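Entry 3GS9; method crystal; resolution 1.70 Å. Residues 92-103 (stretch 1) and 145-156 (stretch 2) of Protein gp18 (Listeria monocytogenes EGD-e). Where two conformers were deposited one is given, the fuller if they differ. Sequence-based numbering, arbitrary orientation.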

ATOM      1  N   ILE A  92     -22.137   4.221  16.948  1.00 12.42           N
ATOM      2  CA  ILE A  92     -21.813   3.373  18.100  1.00 14.16           C
ATOM      3  C   ILE A  92     -21.439   1.920  17.746  1.00 13.15           C
ATOM      4  O   ILE A  92     -20.657   1.298  18.432  1.00 13.63           O
ATOM      5  CB  ILE A  92     -22.996   3.413  19.134  1.00 14.61           C
ATOM      6  CG1 ILE A  92     -22.533   2.865  20.484  1.00 21.50           C
ATOM      7  CG2 ILE A  92     -24.244   2.774  18.573  1.00 16.01           C
ATOM      8  CD1 ILE A  92     -21.612   3.785  21.184  1.00 27.36           C
ATOM      9  N   TYR A  93     -21.938   1.428  16.609  1.00 12.67           N
ATOM     10  CA  TYR A  93     -21.558   0.090  16.126  1.00 15.56           C
ATOM     11  C   TYR A  93     -20.050  -0.094  16.133  1.00 13.69           C
ATOM     12  O   TYR A  93     -19.550  -1.119  16.582  1.00 14.93           O
ATOM     13  CB  TYR A  93     -22.080  -0.107  14.725  1.00 15.23           C
ATOM     14  CG  TYR A  93     -21.539  -1.342  14.035  1.00 14.32           C
ATOM     15  CD1 TYR A  93     -21.827  -2.613  14.535  1.00 16.38           C
ATOM     16  CD2 TYR A  93     -20.801  -1.238  12.874  1.00 20.66           C
ATOM     17  CE1 TYR A  93     -21.328  -3.753  13.919  1.00 15.28           C
ATOM     18  CE2 TYR A  93     -20.326  -2.371  12.228  1.00 23.00           C
ATOM     19  CZ  TYR A  93     -20.606  -3.628  12.764  1.00 18.57           C
ATOM     20  OH  TYR A  93     -20.149  -4.756  12.113  1.00 21.09           O
ATOM     21  N   TYR A  94     -19.339   0.913  15.647  1.00 14.06           N
ATOM     22  CA  TYR A  94     -17.866   0.817  15.459  1.00 15.34           C
ATOM     23  C   TYR A  94     -17.077   0.707  16.755  1.00 14.67           C
ATOM     24  O   TYR A  94     -15.917   0.277  16.754  1.00 18.51           O
ATOM     25  CB  TYR A  94     -17.353   1.939  14.572  1.00 16.29           C
ATOM     26  CG  TYR A  94     -17.822   1.716  13.177  1.00 16.82           C
ATOM     27  CD1 TYR A  94     -17.257   0.739  12.408  1.00 17.24           C
ATOM     28  CD2 TYR A  94     -18.926   2.385  12.685  1.00 19.68           C
ATOM     29  CE1 TYR A  94     -17.707   0.461  11.131  1.00 23.28           C
ATOM     30  CE2 TYR A  94     -19.402   2.127  11.389  1.00 19.07           C
ATOM     31  CZ  TYR A  94     -18.780   1.163  10.629  1.00 18.46           C
ATOM     32  OH  TYR A  94     -19.186   0.854   9.362  1.00 24.10           O
ATOM     33  N   THR A  95     -17.728   1.034  17.886  1.00 15.25           N
ATOM     34  CA  THR A  95     -17.095   0.820  19.183  1.00 15.00           C
ATOM     35  C   THR A  95     -16.917  -0.653  19.575  1.00 13.08           C
ATOM     36  O   THR A  95     -16.243  -0.921  20.541  1.00 14.47           O
ATOM     37  CB  THR A  95     -17.813   1.583  20.362  1.00 15.89           C
ATOM     38  OG1 THR A  95     -19.091   0.991  20.656  1.00 17.16           O
ATOM     39  CG2 THR A  95     -17.932   3.082  20.028  1.00 15.95           C
ATOM     40  N   CYS A  96     -17.534  -1.584  18.842  1.00 16.32           N
ATOM     41  CA  CYS A  96     -17.311  -3.016  19.092  1.00 15.65           C
ATOM     42  C   CYS A  96     -15.852  -3.434  18.905  1.00 13.62           C
ATOM     43  O   CYS A  96     -15.408  -4.491  19.400  1.00 16.36           O
ATOM     44  CB  CYS A  96     -18.256  -3.910  18.258  1.00 16.37           C
ATOM     45  SG  CYS A  96     -17.952  -4.083  16.534  1.00 17.90           S
ATOM     46  N   GLN A  97     -15.104  -2.618  18.178  1.00 13.54           N
ATOM     47  CA  GLN A  97     -13.694  -2.879  18.002  0.50 13.99           C
ATOM     48  C   GLN A  97     -12.889  -2.797  19.311  1.00 14.98           C
ATOM     49  O   GLN A  97     -11.754  -3.328  19.373  1.00 16.16           O
ATOM     50  CB  GLN A  97     -13.106  -1.924  16.972  0.50 15.83           C
ATOM     51  CG  GLN A  97     -11.855  -2.476  16.345  0.50 17.85           C
ATOM     52  CD  GLN A  97     -10.908  -1.414  15.905  0.50 22.78           C
ATOM     53  OE1 GLN A  97     -11.284  -0.252  15.758  0.50 23.97           O
ATOM     54  NE2 GLN A  97      -9.643  -1.798  15.704  0.50 22.02           N
ATOM     55  N   ASP A  98     -13.486  -2.196  20.350  1.00 14.38           N
ATOM     56  CA  ASP A  98     -12.867  -2.149  21.686  1.00 12.71           C
ATOM     57  C   ASP A  98     -12.890  -3.513  22.400  1.00 15.77           C
ATOM     58  O   ASP A  98     -12.264  -3.688  23.428  1.00 16.54           O
ATOM     59  CB  ASP A  98     -13.536  -1.067  22.572  1.00 14.66           C
ATOM     60  CG  ASP A  98     -13.143   0.370  22.189  1.00 16.82           C
ATOM     61  OD1 ASP A  98     -12.092   0.570  21.540  1.00 21.86           O
ATOM     62  OD2 ASP A  98     -13.879   1.303  22.601  1.00 20.36           O
ATOM     63  N   GLY A  99     -13.622  -4.462  21.827  1.00 15.89           N
ATOM     64  CA  GLY A  99     -13.770  -5.816  22.392  1.00 16.27           C
ATOM     65  C   GLY A  99     -12.930  -6.816  21.648  1.00 19.40           C
ATOM     66  O   GLY A  99     -12.756  -6.711  20.435  1.00 17.32           O
ATOM     67  N   ARG A 100     -12.371  -7.773  22.384  1.00 21.07           N
ATOM     68  CA  ARG A 100     -11.549  -8.820  21.779  1.00 18.73           C
ATOM     69  C   ARG A 100     -12.097 -10.165  22.240  1.00 18.62           C
ATOM     70  O   ARG A 100     -12.461 -10.337  23.422  1.00 19.89           O
ATOM     71  CB  ARG A 100     -10.070  -8.733  22.209  1.00 21.08           C
ATOM     72  CG  ARG A 100      -9.262  -7.512  21.716  1.00 25.48           C
ATOM     73  CD  ARG A 100      -8.261  -7.777  20.560  1.00 23.31           C
ATOM     74  NE  ARG A 100      -7.775  -9.138  20.521  1.00 26.56           N
ATOM     75  CZ  ARG A 100      -7.144  -9.669  19.483  1.00 22.20           C
ATOM     76  NH1 ARG A 100      -6.890  -8.933  18.389  1.00 25.65           N
ATOM     77  NH2 ARG A 100      -6.775 -10.942  19.531  1.00 27.84           N
ATOM     78  N   GLN A 101     -12.138 -11.114  21.316  1.00 18.42           N
ATOM     79  CA  GLN A 101     -12.364 -12.525  21.655  1.00 18.49           C
ATOM     80  C   GLN A 101     -11.073 -13.244  21.295  1.00 18.27           C
ATOM     81  O   GLN A 101     -10.834 -13.522  20.143  1.00 17.15           O
ATOM     82  CB  GLN A 101     -13.580 -13.099  20.891  1.00 19.85           C
ATOM     83  CG  GLN A 101     -13.796 -14.592  21.047  1.00 18.12           C
ATOM     84  CD  GLN A 101     -13.807 -15.063  22.503  1.00 20.79           C
ATOM     85  OE1 GLN A 101     -12.771 -15.066  23.184  1.00 20.63           O
ATOM     86  NE2 GLN A 101     -14.966 -15.490  22.981  1.00 22.45           N
ATOM     87  N   ASP A 102     -10.213 -13.497  22.297  1.00 20.97           N
ATOM     88  CA  ASP A 102      -8.906 -14.112  22.109  0.50 20.49           C
ATOM     89  C   ASP A 102      -9.037 -15.617  21.821  1.00 19.35           C
ATOM     90  O   ASP A 102      -8.145 -16.237  21.224  1.00 21.39           O
ATOM     91  CB  ASP A 102      -8.049 -13.907  23.375  0.50 23.32           C
ATOM     92  CG  ASP A 102      -7.847 -12.425  23.726  0.50 27.73           C
ATOM     93  OD1 ASP A 102      -7.290 -11.688  22.883  0.50 31.35           O
ATOM     94  OD2 ASP A 102      -8.233 -12.006  24.851  0.50 27.90           O
ATOM     95  N   ASP A 103     -10.130 -16.189  22.307  1.00 17.57           N
ATOM     96  CA  ASP A 103     -10.384 -17.650  22.176  1.00 18.09           C
ATOM     97  C   ASP A 103     -10.839 -17.959  20.751  1.00 17.96           C
ATOM     98  O   ASP A 103     -11.509 -17.143  20.121  1.00 19.12           O
ATOM     99  CB  ASP A 103     -11.459 -18.083  23.157  1.00 19.87           C
ATOM    100  CG  ASP A 103     -11.002 -17.995  24.621  1.00 27.87           C
ATOM    101  OD1 ASP A 103      -9.780 -18.049  24.860  1.00 24.70           O
ATOM    102  OD2 ASP A 103     -11.870 -17.864  25.508  1.00 36.30           O
ATOM    103  N   PHE A 145     -11.701 -19.891  14.354  1.00 16.58           N
ATOM    104  CA  PHE A 145     -12.513 -18.660  14.331  1.00 16.08           C
ATOM    105  C   PHE A 145     -12.413 -17.947  15.693  1.00 18.95           C
ATOM    106  O   PHE A 145     -12.827 -18.489  16.712  1.00 17.96           O
ATOM    107  CB  PHE A 145     -13.990 -18.896  13.996  1.00 19.23           C
ATOM    108  CG  PHE A 145     -14.821 -17.644  14.158  1.00 17.36           C
ATOM    109  CD1 PHE A 145     -14.727 -16.625  13.234  1.00 15.81           C
ATOM    110  CD2 PHE A 145     -15.607 -17.444  15.296  1.00 17.52           C
ATOM    111  CE1 PHE A 145     -15.473 -15.474  13.399  1.00 13.60           C
ATOM    112  CE2 PHE A 145     -16.325 -16.295  15.482  1.00 19.55           C
ATOM    113  CZ  PHE A 145     -16.258 -15.292  14.523  1.00 16.64           C
ATOM    114  N   GLY A 146     -11.885 -16.724  15.678  1.00 16.71           N
ATOM    115  CA  GLY A 146     -11.646 -15.972  16.900  1.00 18.12           C
ATOM    116  C   GLY A 146     -10.280 -15.335  16.905  1.00 19.03           C
ATOM    117  O   GLY A 146      -9.665 -15.120  15.854  1.00 18.82           O
ATOM    118  N   ASN A 147      -9.794 -15.028  18.103  1.00 20.92           N
ATOM    119  CA  ASN A 147      -8.517 -14.340  18.237  1.00 21.49           C
ATOM    120  C   ASN A 147      -8.490 -13.032  17.465  1.00 18.36           C
ATOM    121  O   ASN A 147      -7.612 -12.774  16.628  1.00 21.84           O
ATOM    122  CB  ASN A 147      -7.362 -15.281  17.856  1.00 22.62           C
ATOM    123  CG  ASN A 147      -6.013 -14.759  18.301  1.00 28.38           C
ATOM    124  OD1 ASN A 147      -5.926 -13.752  19.000  1.00 28.65           O
ATOM    125  ND2 ASN A 147      -4.948 -15.443  17.888  1.00 31.73           N
ATOM    126  N   ASN A 148      -9.495 -12.200  17.705  1.00 16.81           N
ATOM    127  CA  ASN A 148      -9.524 -10.910  17.056  1.00 15.79           C
ATOM    128  C   ASN A 148     -10.509  -9.992  17.730  1.00 14.86           C
ATOM    129  O   ASN A 148     -11.228 -10.378  18.646  1.00 15.36           O
ATOM    130  CB  ASN A 148      -9.811 -11.009  15.534  1.00 20.56           C
ATOM    131  CG  ASN A 148      -8.872 -10.123  14.709  1.00 20.06           C
ATOM    132  OD1 ASN A 148      -8.742  -8.906  14.952  1.00 24.86           O
ATOM    133  ND2 ASN A 148      -8.203 -10.726  13.736  1.00 19.86           N
ATOM    134  N   ASN A 149     -10.518  -8.744  17.277  1.00 14.64           N
ATOM    135  CA  ASN A 149     -11.481  -7.787  17.795  1.00 13.65           C
ATOM    136  C   ASN A 149     -12.860  -8.075  17.201  1.00 15.70           C
ATOM    137  O   ASN A 149     -12.973  -8.702  16.150  1.00 16.31           O
ATOM    138  CB  ASN A 149     -11.061  -6.338  17.564  1.00 16.62           C
ATOM    139  CG  ASN A 149     -11.145  -5.947  16.142  1.00 20.60           C
ATOM    140  OD1 ASN A 149     -12.240  -5.696  15.634  1.00 17.76           O
ATOM    141  ND2 ASN A 149      -9.998  -5.966  15.444  1.00 23.25           N
ATOM    142  N   TYR A 150     -13.892  -7.577  17.861  1.00 15.18           N
ATOM    143  CA  TYR A 150     -15.260  -7.957  17.482  1.00 17.93           C
ATOM    144  C   TYR A 150     -15.632  -7.519  16.074  1.00 16.85           C
ATOM    145  O   TYR A 150     -16.375  -8.223  15.373  1.00 14.78           O
ATOM    146  CB  TYR A 150     -16.291  -7.409  18.472  1.00 17.73           C
ATOM    147  CG  TYR A 150     -16.223  -7.942  19.901  1.00 19.90           C
ATOM    148  CD1 TYR A 150     -15.421  -9.035  20.254  1.00 20.77           C
ATOM    149  CD2 TYR A 150     -17.027  -7.377  20.874  1.00 15.73           C
ATOM    150  CE1 TYR A 150     -15.388  -9.511  21.562  1.00 17.67           C
ATOM    151  CE2 TYR A 150     -17.028  -7.859  22.186  1.00 17.13           C
ATOM    152  CZ  TYR A 150     -16.209  -8.911  22.525  1.00 20.15           C
ATOM    153  OH  TYR A 150     -16.207  -9.353  23.840  1.00 22.49           O
ATOM    154  N   LEU A 151     -15.177  -6.337  15.656  1.00 16.05           N
ATOM    155  CA  LEU A 151     -15.533  -5.844  14.332  1.00 15.21           C
ATOM    156  C   LEU A 151     -14.902  -6.724  13.231  1.00 15.42           C
ATOM    157  O   LEU A 151     -15.555  -7.084  12.258  1.00 17.06           O
ATOM    158  CB  LEU A 151     -15.068  -4.390  14.185  1.00 15.92           C
ATOM    159  CG  LEU A 151     -15.454  -3.666  12.904  1.00 20.86           C
ATOM    160  CD1 LEU A 151     -16.949  -3.663  12.675  1.00 24.26           C
ATOM    161  CD2 LEU A 151     -14.958  -2.238  12.973  1.00 20.88           C
ATOM    162  N   THR A 152     -13.613  -7.039  13.385  1.00 15.33           N
ATOM    163  CA  THR A 152     -12.915  -7.882  12.405  1.00 16.78           C
ATOM    164  C   THR A 152     -13.578  -9.264  12.283  1.00 14.78           C
ATOM    165  O   THR A 152     -13.770  -9.790  11.164  1.00 14.93           O
ATOM    166  CB  THR A 152     -11.434  -8.020  12.764  1.00 18.17           C
ATOM    167  OG1 THR A 152     -10.854  -6.719  12.692  1.00 16.38           O
ATOM    168  CG2 THR A 152     -10.750  -8.994  11.802  1.00 18.73           C
ATOM    169  N   LEU A 153     -13.994  -9.807  13.430  1.00 14.37           N
ATOM    170  CA  LEU A 153     -14.661 -11.097  13.467  1.00 17.37           C
ATOM    171  C   LEU A 153     -16.011 -11.021  12.745  1.00 17.79           C
ATOM    172  O   LEU A 153     -16.338 -11.895  11.936  1.00 14.82           O
ATOM    173  CB  LEU A 153     -14.799 -11.608  14.919  1.00 13.47           C
ATOM    174  CG  LEU A 153     -13.487 -12.019  15.639  1.00 13.32           C
ATOM    175  CD1 LEU A 153     -13.834 -12.507  17.051  1.00 14.12           C
ATOM    176  CD2 LEU A 153     -12.692 -13.058  14.821  1.00 14.95           C
ATOM    177  N   ILE A 154     -16.799  -9.981  13.044  1.00 13.57           N
ATOM    178  CA  ILE A 154     -18.073  -9.778  12.363  1.00 14.38           C
ATOM    179  C   ILE A 154     -17.842  -9.691  10.850  1.00 12.44           C
ATOM    180  O   ILE A 154     -18.521 -10.333  10.053  1.00 13.96           O
ATOM    181  CB  ILE A 154     -18.776  -8.534  12.886  1.00 14.15           C
ATOM    182  CG1 ILE A 154     -19.311  -8.790  14.292  1.00 14.70           C
ATOM    183  CG2 ILE A 154     -19.906  -8.101  11.937  1.00 19.37           C
ATOM    184  CD1 ILE A 154     -19.943  -7.581  14.957  1.00 16.93           C
ATOM    185  N   ASP A 155     -16.854  -8.904  10.446  1.00 14.10           N
ATOM    186  CA  ASP A 155     -16.568  -8.763   9.015  1.00 14.63           C
ATOM    187  C   ASP A 155     -16.248 -10.093   8.361  1.00 11.73           C
ATOM    188  O   ASP A 155     -16.660 -10.351   7.214  1.00 15.52           O
ATOM    189  CB  ASP A 155     -15.452  -7.746   8.810  1.00 14.65           C
ATOM    190  CG  ASP A 155     -15.915  -6.323   9.057  1.00 24.29           C
ATOM    191  OD1 ASP A 155     -17.112  -6.128   9.139  1.00 21.77           O
ATOM    192  OD2 ASP A 155     -15.091  -5.403   9.129  1.00 26.00           O
ATOM    193  N   GLN A 156     -15.530 -10.957   9.064  1.00 14.06           N
ATOM    194  CA  GLN A 156     -15.252 -12.290   8.538  1.00 14.04           C
ATOM    195  C   GLN A 156     -16.554 -13.070   8.330  1.00 13.37           C
ATOM    196  O   GLN A 156     -16.763 -13.716   7.304  1.00 14.63           O
ATOM    197  CB  GLN A 156     -14.420 -13.077   9.548  1.00 14.06           C
ATOM    198  CG  GLN A 156     -14.021 -14.387   8.971  1.00 20.35           C
ATOM    199  CD  GLN A 156     -13.409 -15.273   9.959  1.00 26.96           C
ATOM    200  OE1 GLN A 156     -12.630 -14.837  10.829  1.00 22.90           O
ATOM    201  NE2 GLN A 156     -13.770 -16.545   9.873  1.00 19.66           N
TER
HETATM  202  O   HOH W   1     -19.051  -4.392   9.487  1.00 27.49           O
HETATM  203  O   HOH W   2     -13.839  -7.947  25.006  1.00 16.84           O
HETATM  204  O   HOH W   3     -14.043 -11.719  25.115  1.00 28.10           O
HETATM  205  O   HOH W   4      -5.279 -10.531  16.721  1.00 38.58           O

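Where a short antiparallel pairing runs straight into a helix, one contact can combine two modes: backbone hydrogen bonds up to the point of divergence, and mainly side-chain packing beyond it. The two stretches of gp18 considered here, which bury 800 Å² between them, illustrate how three residues, Leu-151, Tyr-150 and Arg-100, can organise that transition.

The backbone ladder comes first. Gln-101 N donates to Asn-148 O at 2.9 Å, and Asn-148 N returns the bond to Gln-101 O at 3.1 Å. One step further along, Arg-100 faces Asn-149 as a non-hydrogen-bonded pair, and their CA atoms approach to 4.1 Å. The last rung belongs already to the helix: Tyr-150 N donates to Gly-99 O at 2.9 Å, while Asn-149 CA lies 3.1 Å from the same Gly-99 O in a CA-H...O contact. Asn-149 then caps the helix, its OD1 accepting from Thr-152 N at 3.0 Å, and the helix leaves at 76° to the strand.

Tyr-150 uses its ring as well as its amide. Gly-99 CA sits over the ring face, 3.8 Å from the centroid and only 8° off the normal, so the CA lies almost squarely over the ring in a CH-pi contact. The absence of a side chain makes this possible, since an ideal CB on Gly-99 would fall 2.4 Å from Tyr-150 CE2, a clash. Near the ring plane, Gln-101 N is 3.6 Å from Tyr-150 CE1. At the far end of the ring a water bridges the stretches, donating to Tyr-150 OH at 3.0 Å and accepting from Arg-100 N at 3.0 Å; the strand amide that does not face a partner across the pairing is thereby satisfied.

Leu-151, which covers more surface than any other residue here, directs its side chain toward the 3-10 segment. Its CB packs 3.7 Å from Cys-96 SG, its CD1 lies 3.6 Å from Tyr-93 CE2, and its CD2 reaches the edge of the Tyr-94 ring, 3.8 Å from CD1 of that residue. Ile-154, one helical turn after Tyr-150, extends the apolar patch, with its CD1 4.2 Å from Tyr-93 CE1. The patch has a polar margin: a water 2.9 Å from Tyr-93 OH donates to Asp-155 OD1 at 2.6 Å.

Arg-100 works at the other end, where its side chain folds back over the turn. Asn-148 N and Asn-149 N lie over one face of the guanidinium, whereas Asn-147 OD1 approaches its edge, 3.0 Å from Arg-100 NH2. That nitrogen also forms a salt bridge with Asp-102 OD1 at 3.5 Å, through a weak hydrogen bond. A water accepts from Arg-100 NH1 at 2.8 Å and donates to Asn-147 O at 3.2 Å, so the charged group joins the corner through solvent as well as by direct contact.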